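PDB 4ME8: signal peptidase I from Enterococcus faecalis, which probably cleaves hydrophobic N-terminal signal or leader sequences from secreted proteins, acting as a serine-type endopeptidase. Local coordinates for residues A[47-52]-A[61-66]; A[33-38]-A[110-115]. One frame throughout, in Å; residues are numbered along the deposited sequence.

Both contacts are buried, apolar and made without hydrogen bonds between their segments, yet they join different parts of the fold. Contact 1 (47-52 with 61-66) packs two separate antiparallel sheets against each other through aliphatic chains. Contact 2 (33-38 with 110-115) stays within the larger sheet, joining the two strands that flank strand 43-50, and adds aromatic rings to the aliphatic branches. Strand 43-50 ties them together: it carries half of contact 1 and lies between the strands of contact 2. Where the contacts meet, the chemistry becomes polar, with a salt bridge of 2.8 Å between Arg47 NH2 and Asp115 OD2.

Contact 1: residues A[47-52]-A[61-66]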
loop_
_atom_site.group_PDB
_atom_site.type_symbol
_atom_site.label_atom_id
_atom_site.label_comp_id
_atom_site.label_asym_id
_atom_site.label_seq_id
_atom_site.Cartn_x
_atom_site.Cartn_y
_atom_site.Cartn_z
ATOM N N ARG A 47 2.983 4.288 -2.843
ATOM C CA ARG A 47 1.734 4.249 -3.584
ATOM C C ARG A 47 0.521 4.051 -2.665
ATOM O O ARG A 47 0.518 3.196 -1.774
ATOM C CB ARG A 47 1.774 3.148 -4.649
ATOM C CG ARG A 47 0.822 3.415 -5.801
ATOM C CD ARG A 47 0.938 2.382 -6.908
ATOM N NE ARG A 47 2.155 2.554 -7.705
ATOM C CZ ARG A 47 2.262 3.348 -8.774
ATOM N NH1 ARG A 47 1.227 4.073 -9.192
ATOM N NH2 ARG A 47 3.419 3.426 -9.427
ATOM N N LEU A 48 -0.496 4.877 -2.887
ATOM C CA LEU A 48 -1.743 4.782 -2.154
ATOM C C LEU A 48 -2.495 3.550 -2.654
ATOM O O LEU A 48 -2.762 3.421 -3.850
ATOM C CB LEU A 48 -2.574 6.055 -2.360
ATOM C CG LEU A 48 -3.921 6.121 -1.631
ATOM C CD1 LEU A 48 -3.767 5.676 -0.180
ATOM C CD2 LEU A 48 -4.476 7.531 -1.704
ATOM N N ILE A 49 -2.797 2.635 -1.736
ATOM C CA ILE A 49 -3.427 1.354 -2.076
ATOM C C ILE A 49 -4.799 1.235 -1.402
ATOM O O ILE A 49 -5.799 0.913 -2.056
ATOM C CB ILE A 49 -2.496 0.181 -1.697
ATOM C CG1 ILE A 49 -1.245 0.192 -2.596
ATOM C CG2 ILE A 49 -3.211 -1.155 -1.790
ATOM C CD1 ILE A 49 -1.493 -0.092 -4.070
ATOM N N GLY A 50 -4.848 1.527 -0.110
ATOM C CA GLY A 50 -6.092 1.464 0.643
ATOM C C GLY A 50 -6.505 2.796 1.235
ATOM O O GLY A 50 -5.681 3.515 1.800
ATOM N N LEU A 51 -7.799 3.083 1.125
ATOM C CA LEU A 51 -8.417 4.337 1.565
ATOM C C LEU A 51 -9.367 4.017 2.725
ATOM O O LEU A 51 -9.750 2.861 2.883
ATOM C CB LEU A 51 -9.216 4.934 0.400
ATOM C CG LEU A 51 -8.421 5.392 -0.841
ATOM C CD1 LEU A 51 -9.209 5.174 -2.123
ATOM C CD2 LEU A 51 -8.062 6.860 -0.729
ATOM N N PRO A 52 -9.756 5.033 3.529
ATOM C CA PRO A 52 -10.625 4.837 4.704
ATOM C C PRO A 52 -11.865 3.965 4.457
ATOM O O PRO A 52 -12.612 4.182 3.494
ATOM C CB PRO A 52 -11.068 6.259 5.056
ATOM C CG PRO A 52 -9.969 7.142 4.557
ATOM C CD PRO A 52 -9.348 6.445 3.375
ATOM N N ASP A 61 -0.909 -13.050 -5.209
ATOM C CA ASP A 61 -0.269 -11.910 -5.859
ATOM C C ASP A 61 -1.249 -10.925 -6.516
ATOM O O ASP A 61 -0.834 -10.077 -7.316
ATOM C CB ASP A 61 0.773 -12.386 -6.879
ATOM C CG ASP A 61 2.048 -11.574 -6.830
ATOM O OD1 ASP A 61 2.340 -10.999 -5.766
ATOM O OD2 ASP A 61 2.773 -11.530 -7.845
ATOM N N THR A 62 -2.531 -11.018 -6.154
ATOM C CA THR A 62 -3.563 -10.147 -6.700
ATOM C C THR A 62 -4.120 -9.261 -5.590
ATOM O O THR A 62 -4.377 -9.735 -4.483
ATOM C CB THR A 62 -4.708 -10.966 -7.331
ATOM O OG1 THR A 62 -4.177 -11.873 -8.310
ATOM C CG2 THR A 62 -5.734 -10.052 -7.987
ATOM N N LEU A 63 -4.288 -7.975 -5.901
ATOM C CA LEU A 63 -4.856 -6.994 -4.973
ATOM C C LEU A 63 -6.388 -7.052 -4.926
ATOM O O LEU A 63 -7.052 -6.937 -5.953
ATOM C CB LEU A 63 -4.443 -5.580 -5.389
ATOM C CG LEU A 63 -5.095 -4.405 -4.657
ATOM C CD1 LEU A 63 -4.861 -4.479 -3.148
ATOM C CD2 LEU A 63 -4.579 -3.090 -5.228
ATOM N N TYR A 64 -6.920 -7.200 -3.715
ATOM C CA TYR A 64 -8.347 -7.157 -3.447
ATOM C C TYR A 64 -8.663 -5.986 -2.499
ATOM O O TYR A 64 -8.131 -5.918 -1.398
ATOM C CB TYR A 64 -8.795 -8.482 -2.814
ATOM C CG TYR A 64 -8.741 -9.671 -3.758
ATOM C CD1 TYR A 64 -7.557 -10.368 -3.962
ATOM C CD2 TYR A 64 -9.877 -10.097 -4.441
ATOM C CE1 TYR A 64 -7.499 -11.452 -4.822
ATOM C CE2 TYR A 64 -9.832 -11.182 -5.301
ATOM C CZ TYR A 64 -8.637 -11.856 -5.485
ATOM O OH TYR A 64 -8.583 -12.923 -6.334
ATOM N N ILE A 65 -9.511 -5.064 -2.953
ATOM C CA ILE A 65 -10.030 -3.978 -2.128
ATOM C C ILE A 65 -11.528 -4.187 -1.989
ATOM O O ILE A 65 -12.249 -4.180 -2.989
ATOM C CB ILE A 65 -9.789 -2.605 -2.780
ATOM C CG1 ILE A 65 -8.291 -2.339 -2.977
ATOM C CG2 ILE A 65 -10.408 -1.488 -1.948
ATOM C CD1 ILE A 65 -7.542 -1.953 -1.729
ATOM N N ASN A 66 -11.998 -4.378 -0.761
ATOM C CA ASN A 66 -13.403 -4.720 -0.516
ATOM C C ASN A 66 -13.796 -5.923 -1.361
ATOM O O ASN A 66 -14.896 -5.981 -1.906
ATOM C CB ASN A 66 -14.332 -3.524 -0.788
ATOM C CG ASN A 66 -14.217 -2.433 0.264
ATOM O OD1 ASN A 66 -13.648 -2.634 1.330
ATOM N ND2 ASN A 66 -14.771 -1.272 -0.030
#
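Ile49 meets Leu63 through its CG2 methyl and Ile65 mainly through its backbone carbonyl. Ile49 CG2 lies 4.0 Å from Leu63 CD1 and 4.2 Å from Leu63 CD2, lodging against the forked end of the leucine as the two side chains pass at a slant. Ile65 approaches differently: Ile65 CD1 comes to 3.4 Å from Ile49 O, the carbonyl oxygen. The approach of side chain to side chain, Ile65 CD1 to Ile49 CG2, is looser at 4.4 Å. Ile65 CD1 also lies 4.4 Å from Gly50 CA, where the lack of a side chain leaves the backbone itself as the surface to pack on. Ile49 holds CG2 beside its carbonyl carbon, with CG1 beside the backbone N (chi1 -67°), which keeps this methyl on the flank where both partners arrive. Leu63 and Ile65, two apart on an extended strand, both direct their CB atoms toward 47-52, and their branched apolar chains suit a buried face.

The contact joins two antiparallel sheets: strand 43-50 belongs to one and strand 62-65 to the other. Their axes approach to 8.5 Å at 58°, too far apart for backbone pairing, and side chains fill the interval. A classic beta bulge shapes the first partner: Ile49 and Gly50 both face Phe111 on the neighbouring strand, and the psi of Ile49, -48°, is that expected at the first position of such a bulge.

Further out, Arg29 NH1 donates a hydrogen bond to Ile49 O, so this buried oxygen has a polar partner as well as the methyl of Ile65. Tyr74 and Leu113 pack against Ile49, while Tyr58 lies against Leu63 and Val56 and Leu70 against Ile65. Lys46, a predicted active-site residue, has its side chain about 8 Å from that of Ile49.

Contact 2: residues A[33-38]-A[110-115]; sequences IAFPSP and YFVLGD. With EDO (1,2-ethanediol), chain B.
The interior face of a strongly coiled antiparallel sheet, next to the predicted active-site residue Lys46, brings Ile33 and Phe35 against Tyr110 and Val112. Strands 32-36 and 109-113 flank strand 43-50. Because each runs antiparallel to that middle strand, a flat sheet would set them parallel; instead their directions differ by 106°. The coiling lifts their side chains toward each other over the strand between, although the axes come no closer than 10.1 Å.

Val112 serves both partners with its two branches. Val112 CG1 lies 3.9 Å from Ile33 CD1, and Val112 CG2 lies 3.8 Å from Phe35 CZ. A beta-branched residue suits this place, since its two methyls diverge close to the backbone. Phe35 approaches from the opposite direction, its long ring spanning most of the interval so that the far carbon of the ring does the touching. Ile33 puts CG1 between its backbone N and carbonyl carbon (chi1 52°) and then runs on extended, so that Ile33 CD1 also reaches Tyr110 CD2 at 3.8 Å. This one terminal methyl thus touches both the ring and the valine branch, meeting them in directions roughly at right angles.

Val129, on the strand next to 109-113, packs on both Phe35 and Val112. Beyond the apolar cluster, Asp115 N donates a nearly straight hydrogen bond to O2 of a 1,2-ethanediol, 3.1 Å long at 163°; the molecule probably came from the crystallisation liquor.

The side chain of Lys46 lies about 4 Å from that of Val112 and also meets Phe35. The cluster thus forms an apolar wall beside the predicted active-site lysine, consistent with the serine-lysine dyad and beta-sheet catalytic fold of S26 signal peptidases.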
loop_
_atom_site.group_PDB
_atom_site.type_symbol
_atom_site.label_atom_id
_atom_site.label_comp_id
_atom_site.label_asym_id
_atom_site.label_seq_id
_atom_site.Cartn_x
_atom_site.Cartn_y
_atom_site.Cartn_z
ATOM N N ILE A 33 2.312 9.130 -3.204
ATOM C CA ILE A 33 2.227 10.180 -2.200
ATOM C C ILE A 33 3.472 10.257 -1.332
ATOM O O ILE A 33 4.055 9.233 -0.968
ATOM C CB ILE A 33 0.975 10.012 -1.312
ATOM C CG1 ILE A 33 0.881 8.602 -0.721
ATOM C CG2 ILE A 33 -0.284 10.296 -2.123
ATOM C CD1 ILE A 33 -0.211 8.479 0.317
ATOM N N ALA A 34 3.869 11.482 -0.998
ATOM C CA ALA A 34 5.015 11.712 -0.132
ATOM C C ALA A 34 4.553 12.100 1.272
ATOM O O ALA A 34 3.604 12.874 1.428
ATOM C CB ALA A 34 5.903 12.789 -0.715
ATOM N N PHE A 35 5.241 11.558 2.278
ATOM C CA PHE A 35 4.866 11.706 3.692
ATOM C C PHE A 35 6.027 11.295 4.607
ATOM O O PHE A 35 6.878 10.505 4.198
ATOM C CB PHE A 35 3.661 10.824 4.006
ATOM C CG PHE A 35 3.868 9.375 3.655
ATOM C CD1 PHE A 35 3.547 8.905 2.395
ATOM C CD2 PHE A 35 4.397 8.488 4.583
ATOM C CE1 PHE A 35 3.749 7.584 2.065
ATOM C CE2 PHE A 35 4.601 7.165 4.256
ATOM C CZ PHE A 35 4.277 6.711 2.998
ATOM N N PRO A 36 6.058 11.810 5.851
ATOM C CA PRO A 36 7.080 11.334 6.774
ATOM C C PRO A 36 6.793 9.894 7.187
ATOM O O PRO A 36 5.650 9.571 7.531
ATOM C CB PRO A 36 6.951 12.280 7.979
ATOM C CG PRO A 36 6.045 13.382 7.553
ATOM C CD PRO A 36 5.178 12.803 6.488
ATOM N N SER A 37 7.812 9.038 7.135
ATOM C CA SER A 37 7.646 7.628 7.501
ATOM C C SER A 37 7.140 7.493 8.936
ATOM O O SER A 37 7.665 8.138 9.827
ATOM C CB SER A 37 8.953 6.844 7.360
ATOM O OG SER A 37 8.806 5.539 7.924
ATOM N N PRO A 38 6.105 6.660 9.150
ATOM C CA PRO A 38 5.613 6.368 10.500
ATOM C C PRO A 38 6.664 5.737 11.398
ATOM O O PRO A 38 6.551 5.820 12.622
ATOM C CB PRO A 38 4.473 5.380 10.255
ATOM C CG PRO A 38 3.992 5.691 8.888
ATOM C CD PRO A 38 5.200 6.129 8.112
ATOM N N TYR A 110 -4.406 6.072 5.551
ATOM C CA TYR A 110 -4.127 5.373 4.302
ATOM C C TYR A 110 -3.300 4.109 4.544
ATOM O O TYR A 110 -2.512 4.034 5.490
ATOM C CB TYR A 110 -3.308 6.275 3.364
ATOM C CG TYR A 110 -3.996 7.514 2.798
ATOM C CD1 TYR A 110 -5.325 7.485 2.385
ATOM C CD2 TYR A 110 -3.286 8.697 2.611
ATOM C CE1 TYR A 110 -5.930 8.605 1.831
ATOM C CE2 TYR A 110 -3.879 9.817 2.055
ATOM C CZ TYR A 110 -5.204 9.771 1.671
ATOM O OH TYR A 110 -5.806 10.880 1.120
ATOM N N PHE A 111 -3.482 3.132 3.657
ATOM C CA PHE A 111 -2.623 1.965 3.542
ATOM C C PHE A 111 -1.821 2.156 2.271
ATOM O O PHE A 111 -2.396 2.381 1.198
ATOM C CB PHE A 111 -3.458 0.685 3.438
ATOM C CG PHE A 111 -2.640 -0.571 3.482
ATOM C CD1 PHE A 111 -2.263 -1.122 4.692
ATOM C CD2 PHE A 111 -2.232 -1.189 2.309
ATOM C CE1 PHE A 111 -1.495 -2.279 4.734
ATOM C CE2 PHE A 111 -1.458 -2.333 2.341
ATOM C CZ PHE A 111 -1.090 -2.884 3.554
ATOM N N VAL A 112 -0.498 2.109 2.386
ATOM C CA VAL A 112 0.382 2.359 1.233
ATOM C C VAL A 112 1.354 1.196 1.015
ATOM O O VAL A 112 1.656 0.462 1.942
ATOM C CB VAL A 112 1.157 3.683 1.379
ATOM C CG1 VAL A 112 0.195 4.852 1.606
ATOM C CG2 VAL A 112 2.199 3.605 2.495
ATOM N N LEU A 113 1.798 1.011 -0.223
ATOM C CA LEU A 113 2.777 -0.019 -0.561
ATOM C C LEU A 113 3.778 0.555 -1.559
ATOM O O LEU A 113 3.418 1.405 -2.367
ATOM C CB LEU A 113 2.093 -1.228 -1.191
ATOM C CG LEU A 113 1.083 -2.048 -0.391
ATOM C CD1 LEU A 113 0.483 -3.108 -1.291
ATOM C CD2 LEU A 113 1.703 -2.710 0.829
ATOM N N GLY A 114 5.022 0.084 -1.506
ATOM C CA GLY A 114 6.030 0.484 -2.484
ATOM C C GLY A 114 6.118 -0.497 -3.638
ATOM O O GLY A 114 5.980 -1.706 -3.433
ATOM N N ASP A 115 6.384 0.012 -4.842
ATOM C CA ASP A 115 6.419 -0.828 -6.047
ATOM C C ASP A 115 7.530 -1.885 -5.999
ATOM O O ASP A 115 7.326 -2.997 -6.494
ATOM C CB ASP A 115 6.559 0.017 -7.311
ATOM C CG ASP A 115 5.332 0.898 -7.590
ATOM O OD1 ASP A 115 4.296 0.822 -6.873
ATOM O OD2 ASP A 115 5.411 1.682 -8.558
HETATM C C1 EDO B . 7.363 5.361 -5.206
HETATM O O1 EDO B . 8.742 5.168 -5.561
HETATM C C2 EDO B . 6.556 4.102 -5.511
HETATM O O2 EDO B . 6.786 3.109 -4.508
#